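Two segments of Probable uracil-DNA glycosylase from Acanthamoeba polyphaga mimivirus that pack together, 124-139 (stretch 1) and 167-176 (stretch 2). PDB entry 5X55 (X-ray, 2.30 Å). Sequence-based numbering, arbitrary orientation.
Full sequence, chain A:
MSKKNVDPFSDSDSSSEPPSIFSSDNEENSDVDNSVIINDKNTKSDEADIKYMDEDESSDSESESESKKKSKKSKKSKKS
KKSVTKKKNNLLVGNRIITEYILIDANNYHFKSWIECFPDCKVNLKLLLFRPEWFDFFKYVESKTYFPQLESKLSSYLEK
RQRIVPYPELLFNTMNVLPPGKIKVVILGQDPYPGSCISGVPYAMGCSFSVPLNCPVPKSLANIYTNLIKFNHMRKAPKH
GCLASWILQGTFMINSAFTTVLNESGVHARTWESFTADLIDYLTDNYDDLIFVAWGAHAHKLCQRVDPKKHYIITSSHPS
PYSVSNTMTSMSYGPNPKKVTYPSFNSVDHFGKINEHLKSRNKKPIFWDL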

# COMPACT_ATOMS: atom_id res chain seq x y z
N ASN A 124 8.14 -7.98 17.45
CA ASN A 124 6.80 -8.35 17.88
C ASN A 124 5.84 -7.51 17.04
O ASN A 124 5.47 -6.40 17.42
CB ASN A 124 6.65 -8.10 19.37
CG ASN A 124 5.34 -8.60 19.92
OD1 ASN A 124 4.36 -8.74 19.20
ND2 ASN A 124 5.31 -8.83 21.22
N LEU A 125 5.41 -8.07 15.91
CA LEU A 125 4.59 -7.32 14.96
C LEU A 125 3.24 -6.92 15.53
O LEU A 125 2.71 -5.85 15.19
CB LEU A 125 4.40 -8.12 13.67
CG LEU A 125 5.63 -8.41 12.81
CD1 LEU A 125 5.29 -9.31 11.60
CD2 LEU A 125 6.28 -7.13 12.36
N LYS A 126 2.66 -7.76 16.41
CA LYS A 126 1.35 -7.45 17.00
C LYS A 126 1.34 -6.09 17.71
O LYS A 126 0.35 -5.35 17.64
CB LYS A 126 0.93 -8.57 17.95
CG LYS A 126 -0.21 -8.21 18.89
CD LYS A 126 -1.56 -8.11 18.18
CE LYS A 126 -2.46 -7.05 18.83
NZ LYS A 126 -2.69 -7.24 20.31
N LEU A 127 2.45 -5.73 18.37
CA LEU A 127 2.55 -4.45 19.07
C LEU A 127 2.58 -3.26 18.13
O LEU A 127 2.45 -2.13 18.60
CB LEU A 127 3.81 -4.42 19.93
CG LEU A 127 3.89 -5.47 21.03
CD1 LEU A 127 5.15 -5.24 21.85
CD2 LEU A 127 2.64 -5.38 21.89
N LEU A 128 2.75 -3.48 16.83
CA LEU A 128 2.73 -2.41 15.84
C LEU A 128 1.34 -2.18 15.26
O LEU A 128 1.18 -1.31 14.39
CB LEU A 128 3.73 -2.75 14.74
CG LEU A 128 5.11 -3.01 15.33
CD1 LEU A 128 6.09 -3.39 14.25
CD2 LEU A 128 5.58 -1.78 16.11
N LEU A 129 0.34 -2.91 15.72
CA LEU A 129 -1.02 -2.81 15.22
C LEU A 129 -1.90 -2.17 16.30
O LEU A 129 -2.28 -2.83 17.27
CB LEU A 129 -1.52 -4.19 14.84
CG LEU A 129 -2.89 -4.27 14.19
CD1 LEU A 129 -2.86 -3.55 12.84
CD2 LEU A 129 -3.24 -5.73 14.05
N PHE A 130 -2.23 -0.88 16.12
CA PHE A 130 -2.96 -0.08 17.11
C PHE A 130 -4.47 -0.04 16.89
O PHE A 130 -5.17 0.62 17.67
CB PHE A 130 -2.43 1.36 17.13
CG PHE A 130 -0.92 1.46 17.00
CD1 PHE A 130 -0.08 0.63 17.76
CD2 PHE A 130 -0.35 2.36 16.11
CE1 PHE A 130 1.32 0.73 17.65
CE2 PHE A 130 1.06 2.46 15.98
CZ PHE A 130 1.89 1.63 16.75
N ARG A 131 -4.99 -0.71 15.86
CA ARG A 131 -6.41 -0.60 15.53
C ARG A 131 -7.11 -1.92 15.86
O ARG A 131 -6.87 -2.93 15.18
CB ARG A 131 -6.59 -0.24 14.05
CG ARG A 131 -8.03 -0.09 13.57
CD ARG A 131 -8.73 1.18 14.11
NE ARG A 131 -8.19 2.41 13.55
CZ ARG A 131 -8.72 3.61 13.74
NH1 ARG A 131 -9.83 3.73 14.46
NH2 ARG A 131 -8.16 4.70 13.20
N PRO A 132 -7.99 -1.94 16.88
CA PRO A 132 -8.53 -3.22 17.38
C PRO A 132 -9.34 -4.02 16.37
O PRO A 132 -9.38 -5.26 16.46
CB PRO A 132 -9.41 -2.78 18.56
CG PRO A 132 -8.93 -1.44 18.95
CD PRO A 132 -8.41 -0.79 17.70
N GLU A 133 -10.00 -3.35 15.42
CA GLU A 133 -10.77 -4.07 14.40
C GLU A 133 -9.93 -5.03 13.56
O GLU A 133 -10.51 -5.83 12.81
CB GLU A 133 -11.49 -3.08 13.47
CG GLU A 133 -12.49 -2.14 14.16
CD GLU A 133 -11.85 -0.90 14.78
OE1 GLU A 133 -10.68 -0.97 15.20
OE2 GLU A 133 -12.53 0.16 14.85
N TRP A 134 -8.60 -4.98 13.63
CA TRP A 134 -7.76 -5.91 12.90
C TRP A 134 -7.28 -7.09 13.74
O TRP A 134 -6.69 -8.02 13.19
CB TRP A 134 -6.53 -5.18 12.31
CG TRP A 134 -6.83 -4.31 11.10
CD1 TRP A 134 -6.98 -2.95 11.08
CD2 TRP A 134 -7.00 -4.76 9.74
NE1 TRP A 134 -7.24 -2.52 9.79
CE2 TRP A 134 -7.25 -3.61 8.95
CE3 TRP A 134 -6.96 -6.01 9.11
CZ2 TRP A 134 -7.47 -3.68 7.58
CZ3 TRP A 134 -7.17 -6.08 7.73
CH2 TRP A 134 -7.42 -4.92 6.98
N PHE A 135 -7.54 -7.07 15.06
CA PHE A 135 -6.98 -8.10 15.92
C PHE A 135 -7.46 -9.49 15.50
O PHE A 135 -6.68 -10.45 15.51
CB PHE A 135 -7.32 -7.82 17.39
CG PHE A 135 -6.58 -6.61 17.98
CD1 PHE A 135 -5.57 -5.97 17.27
CD2 PHE A 135 -6.90 -6.13 19.26
CE1 PHE A 135 -4.90 -4.86 17.81
CE2 PHE A 135 -6.24 -5.02 19.81
CZ PHE A 135 -5.23 -4.38 19.09
N ASP A 136 -8.72 -9.60 15.07
CA ASP A 136 -9.22 -10.89 14.60
C ASP A 136 -8.40 -11.38 13.42
O ASP A 136 -7.91 -12.52 13.43
CB ASP A 136 -10.71 -10.78 14.24
CG ASP A 136 -11.61 -10.81 15.48
OD1 ASP A 136 -11.11 -10.49 16.59
OD2 ASP A 136 -12.81 -11.16 15.37
N PHE A 137 -8.19 -10.52 12.42
CA PHE A 137 -7.33 -10.94 11.32
C PHE A 137 -5.96 -11.33 11.85
O PHE A 137 -5.42 -12.38 11.49
CB PHE A 137 -7.20 -9.83 10.27
CG PHE A 137 -6.02 -10.00 9.36
CD1 PHE A 137 -6.04 -10.97 8.36
CD2 PHE A 137 -4.90 -9.22 9.51
CE1 PHE A 137 -4.96 -11.14 7.52
CE2 PHE A 137 -3.81 -9.39 8.69
CZ PHE A 137 -3.84 -10.36 7.68
N PHE A 138 -5.42 -10.53 12.77
CA PHE A 138 -4.08 -10.82 13.24
C PHE A 138 -4.06 -12.13 14.03
O PHE A 138 -3.10 -12.90 13.92
CB PHE A 138 -3.54 -9.65 14.07
CG PHE A 138 -2.08 -9.44 13.87
CD1 PHE A 138 -1.15 -10.18 14.58
CD2 PHE A 138 -1.63 -8.53 12.93
CE1 PHE A 138 0.20 -10.00 14.38
CE2 PHE A 138 -0.29 -8.35 12.72
CZ PHE A 138 0.63 -9.08 13.44
N LYS A 139 -5.14 -12.42 14.75
CA LYS A 139 -5.21 -13.69 15.47
C LYS A 139 -5.19 -14.86 14.49
O LYS A 139 -4.58 -15.90 14.76
CB LYS A 139 -6.45 -13.72 16.36
CG LYS A 139 -6.73 -15.06 17.04
CD LYS A 139 -8.01 -14.98 17.87
CE LYS A 139 -8.44 -16.35 18.40
NZ LYS A 139 -9.82 -16.30 18.96
N TYR A 167 9.75 2.61 9.39
CA TYR A 167 9.94 2.38 10.81
C TYR A 167 8.72 1.68 11.40
O TYR A 167 7.62 1.73 10.83
CB TYR A 167 10.21 3.70 11.53
CG TYR A 167 11.58 4.29 11.23
CD1 TYR A 167 12.52 3.56 10.52
CD2 TYR A 167 11.94 5.55 11.68
CE1 TYR A 167 13.76 4.08 10.25
CE2 TYR A 167 13.18 6.08 11.42
CZ TYR A 167 14.09 5.34 10.70
OH TYR A 167 15.33 5.85 10.42
N PRO A 168 8.90 0.97 12.53
CA PRO A 168 7.85 0.04 12.96
C PRO A 168 6.56 0.73 13.40
O PRO A 168 5.49 0.14 13.24
CB PRO A 168 8.51 -0.74 14.11
CG PRO A 168 9.74 -0.04 14.43
CD PRO A 168 10.14 0.82 13.31
N GLU A 169 6.61 1.96 13.91
CA GLU A 169 5.36 2.63 14.22
C GLU A 169 4.61 3.04 12.96
O GLU A 169 3.44 3.41 13.06
CB GLU A 169 5.61 3.86 15.09
CG GLU A 169 6.31 3.55 16.42
CD GLU A 169 6.58 4.82 17.25
OE1 GLU A 169 5.67 5.24 18.01
OE2 GLU A 169 7.69 5.40 17.12
N LEU A 170 5.25 2.97 11.79
CA LEU A 170 4.57 3.21 10.52
C LEU A 170 4.31 1.94 9.72
O LEU A 170 3.66 2.01 8.67
CB LEU A 170 5.38 4.18 9.67
CG LEU A 170 5.70 5.50 10.35
CD1 LEU A 170 6.55 6.35 9.43
CD2 LEU A 170 4.39 6.18 10.69
N LEU A 171 4.80 0.79 10.19
CA LEU A 171 4.74 -0.45 9.41
C LEU A 171 3.33 -0.77 8.92
O LEU A 171 3.13 -1.17 7.77
CB LEU A 171 5.28 -1.60 10.26
CG LEU A 171 5.21 -2.96 9.57
CD1 LEU A 171 6.11 -2.94 8.34
CD2 LEU A 171 5.60 -4.07 10.52
N PHE A 172 2.35 -0.65 9.80
CA PHE A 172 0.98 -1.02 9.50
C PHE A 172 0.09 0.22 9.39
O PHE A 172 -1.10 0.18 9.73
CB PHE A 172 0.44 -1.99 10.55
CG PHE A 172 1.09 -3.35 10.53
CD1 PHE A 172 1.28 -4.04 9.34
CD2 PHE A 172 1.48 -3.96 11.72
CE1 PHE A 172 1.87 -5.33 9.33
CE2 PHE A 172 2.07 -5.23 11.73
CZ PHE A 172 2.26 -5.92 10.52
N ASN A 173 0.67 1.32 8.91
CA ASN A 173 0.03 2.64 8.92
C ASN A 173 -1.37 2.63 8.32
O ASN A 173 -2.33 3.14 8.92
CB ASN A 173 0.92 3.62 8.15
CG ASN A 173 0.90 5.01 8.73
OD1 ASN A 173 0.33 5.25 9.80
ND2 ASN A 173 1.55 5.93 8.05
N THR A 174 -1.51 2.07 7.11
CA THR A 174 -2.81 2.09 6.46
C THR A 174 -3.85 1.31 7.25
O THR A 174 -5.01 1.72 7.33
CB THR A 174 -2.70 1.54 5.04
OG1 THR A 174 -1.67 2.25 4.35
CG2 THR A 174 -4.01 1.76 4.30
N MET A 175 -3.45 0.19 7.87
CA MET A 175 -4.37 -0.58 8.71
C MET A 175 -4.70 0.16 10.00
O MET A 175 -5.81 0.03 10.51
CB MET A 175 -3.78 -1.96 9.03
CG MET A 175 -3.62 -2.84 7.78
SD MET A 175 -2.42 -4.18 7.90
CE MET A 175 -3.25 -5.26 9.07
N ASN A 176 -3.75 0.92 10.53
CA ASN A 176 -4.04 1.68 11.74
C ASN A 176 -4.98 2.84 11.45
O ASN A 176 -5.75 3.24 12.33
CB ASN A 176 -2.74 2.15 12.38
CG ASN A 176 -1.99 0.99 13.04
OD1 ASN A 176 -2.61 0.11 13.63
ND2 ASN A 176 -0.66 0.97 12.92
O HOH W 1 2.64 -0.06 12.65

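This is a largely apolar contact in which leucine and aromatic side chains of the first stretch close over Phe172 and Met175 of the second, while Asn176, at the end of the second stretch, bonds the main chain of the first with its carboxamide and the Arg131 guanidinium with its carbonyl.

Asn176 supplies the most specific part of the contact. Its carboxamide can donate and accept at once, and here it does both with the main chain where the 3-10 segment gives way to loop: Asn176 ND2 donates to Leu128 O at 3.3 Å, almost straight at an N-H...O angle of 173°, and Asn176 OD1 accepts from Phe130 N at 2.7 Å. Asparagine suits this place because its short side chain offers both groups to Leu128 O and Phe130 N, which have no backbone partner within the stretch. The main chain of the same residue is also used. Arg131, with CA-to-CB pointing toward the second stretch, brings its guanidinium round so that Arg131 NE and NH2 both donate to Asn176 O, each at 2.9 Å. The oxygen lies at the edge of the guanidinium, near its plane, where the N-H groups point, so one carbonyl receives a forked pair of bonds. Here the backbones come close, with Arg131 CA and Asn176 CA 5.0 Å apart.

Phe172 is the N-cap residue of the helix; three residues on, Met175 packs mainly against Trp134. Met175 CB sits over one face of Trp134, 3.8 Å from the centroid of the five-membered ring, a CH-pi contact. The flexible thioether then follows the indole: Met175 SD lies 4.9 Å from the centroid of the six-membered ring of Trp134, and Met175 CE reaches Trp134 CE3 at 3.8 Å. The same methyl, Met175 CE, is 4.2 Å from both Leu129 CD1 and Phe137 CE2. A long unbranched side chain is well suited to such a pocket, since it can lie along a flat ring and still fill the space beyond it.

The CA-to-CB bond of Phe172 also points toward the first stretch. Its ring edge faces the backbone of the 3-10 segment and its approach, with Phe172 CE2 3.6 Å from Leu125 O and Phe172 CD2 3.8 Å from Leu128 O; the slightly positive hydrogens of an aromatic edge are agreeable neighbours for carbonyl oxygens. Aliphatic and aromatic carbons complete the surroundings, Leu128 CB lying 4.0 Å from Phe172 CD2 and Phe138 CE2 4.0 Å from Phe172 CE2.

Leu128 is the apolar counterpart on the first stretch. Leu128 CD1 packs against Pro168 CB at 3.6 Å and Leu171 CD2 at 3.8 Å, and Leu125 CD2 meets the same Leu171 CD2 at 3.6 Å. Branched leucines interlock well with one another and with the rigid proline ring.

A water bridges the stretches where the main-chain groups do not meet directly. It donates to Leu128 O at 2.6 Å and to Pro168 O at 2.9 Å, and accepts from Phe172 N at 2.9 Å. Leu128 O therefore accepts from both Asn176 ND2 and the water.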